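Local coordinates for protein collectin placenta 1 (Mus musculus, PDB 2OX9) that serves as a scavenger receptor whose C-type lectin domain binds calcium and recognises the leukocyte cell-surface glycan Lewis(x), at residues Ala107-Ile110 with Gln114-Asp117; Pro7-Phe12 with Lys36-Val41. All blocks are in the same frame, centred on the assembly; numbering follows the deposited sequence.

Overall arrangement
The two contacts lie on opposite sides of the chain's centre, their centres about 19 Å apart, yet both reach the same mixed sheet. Contact 1 is a largely buried hairpin, strand 106-109 against strand 115-118, joined by backbone hydrogen bonds, with two residues of its outer strand, Asn-116 and Asp-117, binding calcium, and Asn-116 also the sugar. Contact 2 is a small surface meeting, in which the indole of the N-terminal segment 7-12 rests by its rim on the turn after helix 26-35, with no hydrogen bond between the segments. One builds a binding site on regular sheet geometry; the other joins non-adjacent parts of the fold through side chains, aided by a lysine of strand 125-131.

Contact 1 (Ala107-Ile110 with Gln114-Asp117); sequences AGLI and QWND. With CA (calcium ion), chain J; GAL (beta-D-galactopyranose), chain E.
The hairpin that pairs Ala-107, Gly-108 and Leu-109 with Asp-117, Asn-116 and Trp-115 is a mostly buried antiparallel contact, and its second strand carries the WND sequence familiar from calcium-dependent sugar-binding C-type lectins. Gly-108 and Asn-116 form the hydrogen-bonded pair: Gly-108 N lies 3.0 Å from Asn-116 O, and Asn-116 N lies 3.0 Å from Gly-108 O. Beyond the strand ends, Ile-110 N reaches Gln-114 O at 2.8 Å in an almost straight bond (174° at the hydrogen), closing the ladder next to the turn.

Ala-107, Leu-109 and Trp-115 share a face of the sheet with Asp-117, apolar around the indole and polar at the Asp-117 end. Leu-109 runs alongside the indole, its CD2 a tight 3.2 Å from Trp-115 CD1, and Ile-64 of the neighbouring strand touches both. The indole NE1 is satisfied by Gln-49. Past the strand end, the tip of Ile-110 bends over Asn-116 and crosses it at about a right angle, with Ile-110 CD1 3.6 Å from Asn-116 CB.

From the opposite face, Asn-116 turns its CG away from the backbone nitrogen (chi1 168°), which carries the amide out to the ion, where OD1 binds calcium at 2.4 Å. Asp-117 chelates the same ion with its backbone O and with OD1, the latter at 2.1 Å, while its OD2 accepts a hydrogen bond from Asn-95 N. Gln-92, Asp-94 and Glu-104 complete the protein ligands, and galactose adds O3 and O4.

Asn-116 thus uses both ends of one amide, since ND2 also donates to galactose O3 at 3.1 Å. Calcium probably polarises that hydroxyl, so sugar and metal are bound as a unit, two of whose protein ligands, Asn-116 and Asp-117, appear to be held by the strand pairing.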
ATOM      1  N   ALA A 107      -2.489  -2.359   5.217  1.00 10.49           N
ATOM      2  CA  ALA A 107      -2.772  -3.071   3.977  1.00 10.91           C
ATOM      3  C   ALA A 107      -1.591  -3.179   3.029  1.00  9.83           C
ATOM      4  O   ALA A 107      -0.730  -2.297   2.989  1.00  9.15           O
ATOM      5  CB  ALA A 107      -3.945  -2.412   3.254  1.00  9.87           C
ATOM      6  N   GLY A 108      -1.591  -4.262   2.248  1.00 10.46           N
ATOM      7  CA  GLY A 108      -0.544  -4.510   1.277  1.00  9.84           C
ATOM      8  C   GLY A 108      -1.002  -5.415   0.147  1.00 11.50           C
ATOM      9  O   GLY A 108      -2.003  -6.131   0.267  1.00 10.06           O
ATOM     10  N   LEU A 109      -0.262  -5.372  -0.960  1.00 10.76           N
ATOM     11  CA  LEU A 109      -0.567  -6.169  -2.142  1.00 10.15           C
ATOM     12  C   LEU A 109       0.106  -7.543  -2.085  1.00 10.54           C
ATOM     13  O   LEU A 109       1.312  -7.645  -1.837  1.00 10.41           O
ATOM     14  CB  LEU A 109      -0.091  -5.423  -3.405  1.00 10.01           C
ATOM     15  CG  LEU A 109      -0.564  -3.970  -3.568  1.00  9.47           C
ATOM     16  CD1 LEU A 109       0.006  -3.347  -4.823  1.00 11.08           C
ATOM     17  CD2 LEU A 109      -2.065  -3.945  -3.624  1.00  8.85           C
ATOM     18  N   ILE A 110      -0.673  -8.599  -2.304  1.00 11.74           N
ATOM     19  CA  ILE A 110      -0.123  -9.949  -2.304  1.00 11.16           C
ATOM     20  C   ILE A 110      -0.264 -10.564  -3.703  1.00 11.40           C
ATOM     21  O   ILE A 110      -0.214  -9.843  -4.700  1.00 10.65           O
ATOM     22  CB  ILE A 110      -0.811 -10.844  -1.246  1.00 12.81           C
ATOM     23  CG1 ILE A 110      -2.328 -10.752  -1.386  1.00 12.21           C
ATOM     24  CG2 ILE A 110      -0.360 -10.422   0.154  1.00 12.85           C
ATOM     25  CD1 ILE A 110      -3.075 -11.675  -0.449  1.00 13.95           C
ATOM     26  N   GLN A 114      -4.022  -8.716  -5.284  1.00 11.36           N
ATOM     27  CA  GLN A 114      -5.103  -8.583  -4.300  1.00 13.65           C
ATOM     28  C   GLN A 114      -4.590  -7.994  -2.990  1.00 10.50           C
ATOM     29  O   GLN A 114      -3.395  -8.049  -2.699  1.00 11.85           O
ATOM     30  CB  GLN A 114      -5.765  -9.930  -4.025  1.00 11.96           C
ATOM     31  CG  GLN A 114      -6.167 -10.695  -5.265  1.00 15.57           C
ATOM     32  CD  GLN A 114      -7.065 -11.874  -4.939  1.00 18.09           C
ATOM     33  OE1 GLN A 114      -8.288 -11.751  -4.945  1.00 21.96           O
ATOM     34  NE2 GLN A 114      -6.457 -13.017  -4.631  1.00 13.51           N
ATOM     35  N   TRP A 115      -5.499  -7.438  -2.194  1.00 10.85           N
ATOM     36  CA  TRP A 115      -5.104  -6.827  -0.929  1.00 10.36           C
ATOM     37  C   TRP A 115      -5.292  -7.749   0.259  1.00  8.68           C
ATOM     38  O   TRP A 115      -6.181  -8.606   0.288  1.00  7.91           O
ATOM     39  CB  TRP A 115      -5.889  -5.540  -0.673  1.00 10.62           C
ATOM     40  CG  TRP A 115      -5.855  -4.527  -1.792  1.00 13.58           C
ATOM     41  CD1 TRP A 115      -5.137  -4.599  -2.951  1.00 11.92           C
ATOM     42  CD2 TRP A 115      -6.584  -3.296  -1.848  1.00 12.69           C
ATOM     43  NE1 TRP A 115      -5.375  -3.494  -3.725  1.00 14.51           N
ATOM     44  CE2 TRP A 115      -6.260  -2.675  -3.071  1.00 13.96           C
ATOM     45  CE3 TRP A 115      -7.484  -2.658  -0.980  1.00 14.15           C
ATOM     46  CZ2 TRP A 115      -6.803  -1.446  -3.454  1.00 13.02           C
ATOM     47  CZ3 TRP A 115      -8.025  -1.437  -1.359  1.00 13.61           C
ATOM     48  CH2 TRP A 115      -7.681  -0.842  -2.589  1.00 15.22           C
ATOM     49  N   ASN A 116      -4.429  -7.565   1.240  1.00 12.76           N
ATOM     50  CA  ASN A 116      -4.475  -8.333   2.463  1.00 12.08           C
ATOM     51  C   ASN A 116      -4.058  -7.427   3.608  1.00 13.37           C
ATOM     52  O   ASN A 116      -3.256  -6.515   3.416  1.00 13.27           O
ATOM     53  CB  ASN A 116      -3.525  -9.515   2.393  1.00 14.22           C
ATOM     54  CG  ASN A 116      -3.335 -10.169   3.736  1.00 14.91           C
ATOM     55  OD1 ASN A 116      -4.308 -10.527   4.400  1.00 16.40           O
ATOM     56  ND2 ASN A 116      -2.085 -10.332   4.148  1.00 15.55           N
ATOM     57  N   ASP A 117      -4.611  -7.668   4.792  1.00 11.00           N
ATOM     58  CA  ASP A 117      -4.247  -6.873   5.950  1.00 14.14           C
ATOM     59  C   ASP A 117      -3.141  -7.612   6.693  1.00 14.62           C
ATOM     60  O   ASP A 117      -3.221  -8.829   6.889  1.00 15.01           O
ATOM     61  CB  ASP A 117      -5.479  -6.630   6.845  1.00 15.09           C
ATOM     62  CG  ASP A 117      -6.196  -7.919   7.245  1.00 17.74           C
ATOM     63  OD1 ASP A 117      -6.131  -8.915   6.496  1.00 15.95           O
ATOM     64  OD2 ASP A 117      -6.850  -7.925   8.312  1.00 15.74           O
TER
HETATM   65 CA    CA J 802      -4.940 -10.630   6.725  1.00 18.12          CA
HETATM   66  C1  GAL E   3      -1.661 -14.918   5.933  1.00 26.75           C
HETATM   67  C2  GAL E   3      -1.845 -13.407   5.830  1.00 24.64           C
HETATM   68  C3  GAL E   3      -2.459 -12.852   7.117  1.00 24.05           C
HETATM   69  C4  GAL E   3      -3.732 -13.621   7.490  1.00 23.48           C
HETATM   70  C5  GAL E   3      -3.464 -15.134   7.497  1.00 23.43           C
HETATM   71  C6  GAL E   3      -4.727 -15.943   7.728  1.00 24.09           C
HETATM   72  O2  GAL E   3      -0.586 -12.794   5.608  1.00 25.60           O
HETATM   73  O3  GAL E   3      -2.779 -11.485   6.927  1.00 21.26           O
HETATM   74  O4  GAL E   3      -4.759 -13.318   6.563  1.00 18.62           O
HETATM   75  O5  GAL E   3      -2.918 -15.551   6.226  1.00 25.84           O
HETATM   76  O6  GAL E   3      -4.420 -17.292   8.054  1.00 23.64           O

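Contact 2 (Pro7-Phe12 with Lys36-Val41); sequences PHWKNF and KSSHLV
The indole of Trp-9 meets Lys-36 and Ser-38 with the rim of its six-membered ring, near the ring plane: CZ2 lies 4.1 Å from Lys-36 CB, and CH2 lies 3.7 Å from Ser-38 OG. At the pyrrole end of the ring, Pro-7 O also sits in the plane. A face of the indole is engaged by Lys-130 of strand 125-131 in a cation-pi contact; the ring of Tyr-18 meets the indole with the two planes about 35° apart, and Cys-16 touches the side chain as well.

What the indole rests on is the end of helix 26-35. A Schellman motif, with Ser-37 in positive phi as its C-prime residue, turns the chain there, and Ser-38 N bonds to Cys-33 O. Ser-38 OG takes the position between its own backbone nitrogen and carbonyl carbon (chi1 63°) and bonds to the same carbonyl, so Cys-33 O is gripped twice. The Ser-38 side chain also touches Cys-128, the disulfide partner of Cys-33, and Lys-130, both on strand 125-131. Lys-36 bends back toward its helix: NZ bonds to Phe-32 O and forms a cation-pi contact with that residue's ring, so the charged end leads away, and CB is the atom that meets the tryptophan.

Segment 7-12 belongs to the N-terminal hairpin, closed by the Cys-5 to Cys-16 disulfide, that marks long-form C-type lectin domains. Its junction with the helix end is slight, burying only 91 Å² between the segments. Lys-130 supplements it: besides its cation-pi contact with the Trp-9 ring, its NZ gives a weak hydrogen bond to Lys-36 O. Van der Waals packing and a shared cation, rather than a direct polar bond, therefore link the two.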
ATOM      1  N   PRO A   7      14.560   9.436 -12.122  1.00 23.75           N
ATOM      2  CA  PRO A   7      14.987   8.061 -12.383  1.00 22.02           C
ATOM      3  C   PRO A   7      14.558   7.170 -11.208  1.00 20.43           C
ATOM      4  O   PRO A   7      14.454   7.640 -10.072  1.00 19.74           O
ATOM      5  CB  PRO A   7      16.507   8.186 -12.535  1.00 23.89           C
ATOM      6  CG  PRO A   7      16.840   9.484 -11.858  1.00 25.04           C
ATOM      7  CD  PRO A   7      15.691  10.370 -12.223  1.00 25.29           C
ATOM      8  N   HIS A   8      14.293   5.901 -11.506  1.00 18.62           N
ATOM      9  CA  HIS A   8      13.832   4.906 -10.530  1.00 21.18           C
ATOM     10  C   HIS A   8      12.326   4.943 -10.356  1.00 19.90           C
ATOM     11  O   HIS A   8      11.749   4.046  -9.749  1.00 21.11           O
ATOM     12  CB  HIS A   8      14.478   5.094  -9.155  1.00 22.75           C
ATOM     13  CG  HIS A   8      15.924   4.718  -9.112  1.00 24.46           C
ATOM     14  ND1 HIS A   8      16.933   5.654  -9.090  1.00 26.66           N
ATOM     15  CD2 HIS A   8      16.530   3.509  -9.105  1.00 25.27           C
ATOM     16  CE1 HIS A   8      18.102   5.038  -9.069  1.00 25.83           C
ATOM     17  NE2 HIS A   8      17.884   3.735  -9.077  1.00 27.50           N
ATOM     18  N   TRP A   9      11.690   5.986 -10.878  1.00 19.13           N
ATOM     19  CA  TRP A   9      10.238   6.110 -10.779  1.00 18.08           C
ATOM     20  C   TRP A   9       9.553   5.760 -12.096  1.00 17.75           C
ATOM     21  O   TRP A   9      10.108   5.986 -13.173  1.00 15.77           O
ATOM     22  CB  TRP A   9       9.857   7.528 -10.361  1.00 14.02           C
ATOM     23  CG  TRP A   9      10.321   7.860  -8.978  1.00 15.69           C
ATOM     24  CD1 TRP A   9      11.614   8.019  -8.563  1.00 14.10           C
ATOM     25  CD2 TRP A   9       9.502   8.043  -7.821  1.00 15.67           C
ATOM     26  NE1 TRP A   9      11.648   8.288  -7.216  1.00 16.93           N
ATOM     27  CE2 TRP A   9      10.365   8.310  -6.736  1.00 15.44           C
ATOM     28  CE3 TRP A   9       8.119   8.009  -7.591  1.00 12.35           C
ATOM     29  CZ2 TRP A   9       9.893   8.540  -5.444  1.00 11.87           C
ATOM     30  CZ3 TRP A   9       7.654   8.237  -6.303  1.00 13.28           C
ATOM     31  CH2 TRP A   9       8.538   8.499  -5.248  1.00 11.18           C
ATOM     32  N   LYS A  10       8.348   5.204 -11.999  1.00 16.87           N
ATOM     33  CA  LYS A  10       7.566   4.822 -13.170  1.00 18.59           C
ATOM     34  C   LYS A  10       6.390   5.780 -13.307  1.00 19.15           C
ATOM     35  O   LYS A  10       5.816   6.213 -12.307  1.00 15.63           O
ATOM     36  CB  LYS A  10       7.000   3.410 -13.017  1.00 20.21           C
ATOM     37  CG  LYS A  10       8.021   2.299 -12.804  1.00 25.15           C
ATOM     38  CD  LYS A  10       8.900   2.097 -14.022  1.00 27.44           C
ATOM     39  CE  LYS A  10       9.682   0.802 -13.895  1.00 30.74           C
ATOM     40  NZ  LYS A  10      10.452   0.775 -12.621  1.00 33.90           N
ATOM     41  N   ASN A  11       6.013   6.087 -14.541  1.00 17.52           N
ATOM     42  CA  ASN A  11       4.893   6.982 -14.754  1.00 19.44           C
ATOM     43  C   ASN A  11       3.620   6.263 -15.204  1.00 18.31           C
ATOM     44  O   ASN A  11       3.661   5.266 -15.929  1.00 16.10           O
ATOM     45  CB  ASN A  11       5.257   8.052 -15.781  1.00 23.58           C
ATOM     46  CG  ASN A  11       5.370   7.496 -17.181  1.00 26.84           C
ATOM     47  OD1 ASN A  11       6.229   6.657 -17.462  1.00 28.42           O
ATOM     48  ND2 ASN A  11       4.498   7.958 -18.073  1.00 25.50           N
ATOM     49  N   PHE A  12       2.493   6.767 -14.724  1.00 16.06           N
ATOM     50  CA  PHE A  12       1.170   6.266 -15.081  1.00 15.51           C
ATOM     51  C   PHE A  12       0.319   7.532 -15.043  1.00 16.16           C
ATOM     52  O   PHE A  12       0.183   8.145 -13.994  1.00 14.38           O
ATOM     53  CB  PHE A  12       0.646   5.264 -14.060  1.00 16.44           C
ATOM     54  CG  PHE A  12      -0.734   4.759 -14.381  1.00 18.19           C
ATOM     55  CD1 PHE A  12      -0.966   4.039 -15.547  1.00 17.22           C
ATOM     56  CD2 PHE A  12      -1.805   5.028 -13.534  1.00 17.30           C
ATOM     57  CE1 PHE A  12      -2.247   3.594 -15.869  1.00 18.90           C
ATOM     58  CE2 PHE A  12      -3.091   4.585 -13.847  1.00 15.03           C
ATOM     59  CZ  PHE A  12      -3.311   3.871 -15.012  1.00 17.09           C
ATOM     60  N   LYS A  36      10.737  11.476   0.294  1.00 20.11           N
ATOM     61  CA  LYS A  36      10.809  11.665  -1.156  1.00 20.42           C
ATOM     62  C   LYS A  36       9.703  12.609  -1.642  1.00 19.15           C
ATOM     63  O   LYS A  36       9.490  12.757  -2.843  1.00 23.46           O
ATOM     64  CB  LYS A  36      10.640  10.321  -1.875  1.00 21.77           C
ATOM     65  CG  LYS A  36      11.486   9.187  -1.340  1.00 23.54           C
ATOM     66  CD  LYS A  36      12.967   9.463  -1.476  1.00 25.20           C
ATOM     67  CE  LYS A  36      13.789   8.336  -0.840  1.00 26.49           C
ATOM     68  NZ  LYS A  36      13.542   8.217   0.638  1.00 27.72           N
ATOM     69  N   SER A  37       9.005  13.244  -0.707  1.00 18.58           N
ATOM     70  CA  SER A  37       7.903  14.136  -1.047  1.00 15.96           C
ATOM     71  C   SER A  37       6.810  13.323  -1.751  1.00 15.98           C
ATOM     72  O   SER A  37       6.230  13.760  -2.743  1.00 13.73           O
ATOM     73  CB  SER A  37       8.380  15.274  -1.957  1.00 18.06           C
ATOM     74  OG  SER A  37       9.342  16.083  -1.298  1.00 18.53           O
ATOM     75  N   SER A  38       6.538  12.137  -1.217  1.00 12.74           N
ATOM     76  CA  SER A  38       5.518  11.251  -1.764  1.00 10.32           C
ATOM     77  C   SER A  38       4.800  10.566  -0.609  1.00 11.32           C
ATOM     78  O   SER A  38       5.139  10.788   0.554  1.00 13.64           O
ATOM     79  CB  SER A  38       6.165  10.199  -2.678  1.00 11.67           C
ATOM     80  OG  SER A  38       7.056   9.353  -1.969  1.00 13.42           O
ATOM     81  N   HIS A  39       3.818   9.730  -0.929  1.00  9.74           N
ATOM     82  CA  HIS A  39       3.085   9.001   0.097  1.00 11.82           C
ATOM     83  C   HIS A  39       2.926   7.540  -0.311  1.00 10.73           C
ATOM     84  O   HIS A  39       3.021   7.208  -1.494  1.00  9.38           O
ATOM     85  CB  HIS A  39       1.698   9.623   0.309  1.00  7.87           C
ATOM     86  CG  HIS A  39       0.833   9.602  -0.911  1.00  8.92           C
ATOM     87  ND1 HIS A  39       0.137   8.480  -1.314  1.00  8.25           N
ATOM     88  CD2 HIS A  39       0.579  10.555  -1.838  1.00  7.83           C
ATOM     89  CE1 HIS A  39      -0.503   8.742  -2.438  1.00 11.07           C
ATOM     90  NE2 HIS A  39      -0.253   9.995  -2.777  1.00 11.02           N
ATOM     91  N   LEU A  40       2.728   6.661   0.667  1.00 11.63           N
ATOM     92  CA  LEU A  40       2.504   5.250   0.334  1.00 10.88           C
ATOM     93  C   LEU A  40       1.315   5.297  -0.621  1.00  9.67           C
ATOM     94  O   LEU A  40       0.337   5.995  -0.372  1.00 10.08           O
ATOM     95  CB  LEU A  40       2.176   4.448   1.588  1.00 13.23           C
ATOM     96  CG  LEU A  40       3.395   4.046   2.435  1.00 12.79           C
ATOM     97  CD1 LEU A  40       2.936   3.496   3.777  1.00 15.08           C
ATOM     98  CD2 LEU A  40       4.211   2.996   1.683  1.00 14.08           C
ATOM     99  N   VAL A  41       1.411   4.558  -1.717  1.00  8.53           N
ATOM    100  CA  VAL A  41       0.386   4.550  -2.757  1.00  8.73           C
ATOM    101  C   VAL A  41      -1.100   4.437  -2.370  1.00  8.89           C
ATOM    102  O   VAL A  41      -1.499   3.616  -1.528  1.00  8.78           O
ATOM    103  CB  VAL A  41       0.705   3.436  -3.816  1.00  4.30           C
ATOM    104  CG1 VAL A  41       0.273   2.059  -3.284  1.00  2.76           C
ATOM    105  CG2 VAL A  41       0.015   3.755  -5.128  1.00  2.99           C
TER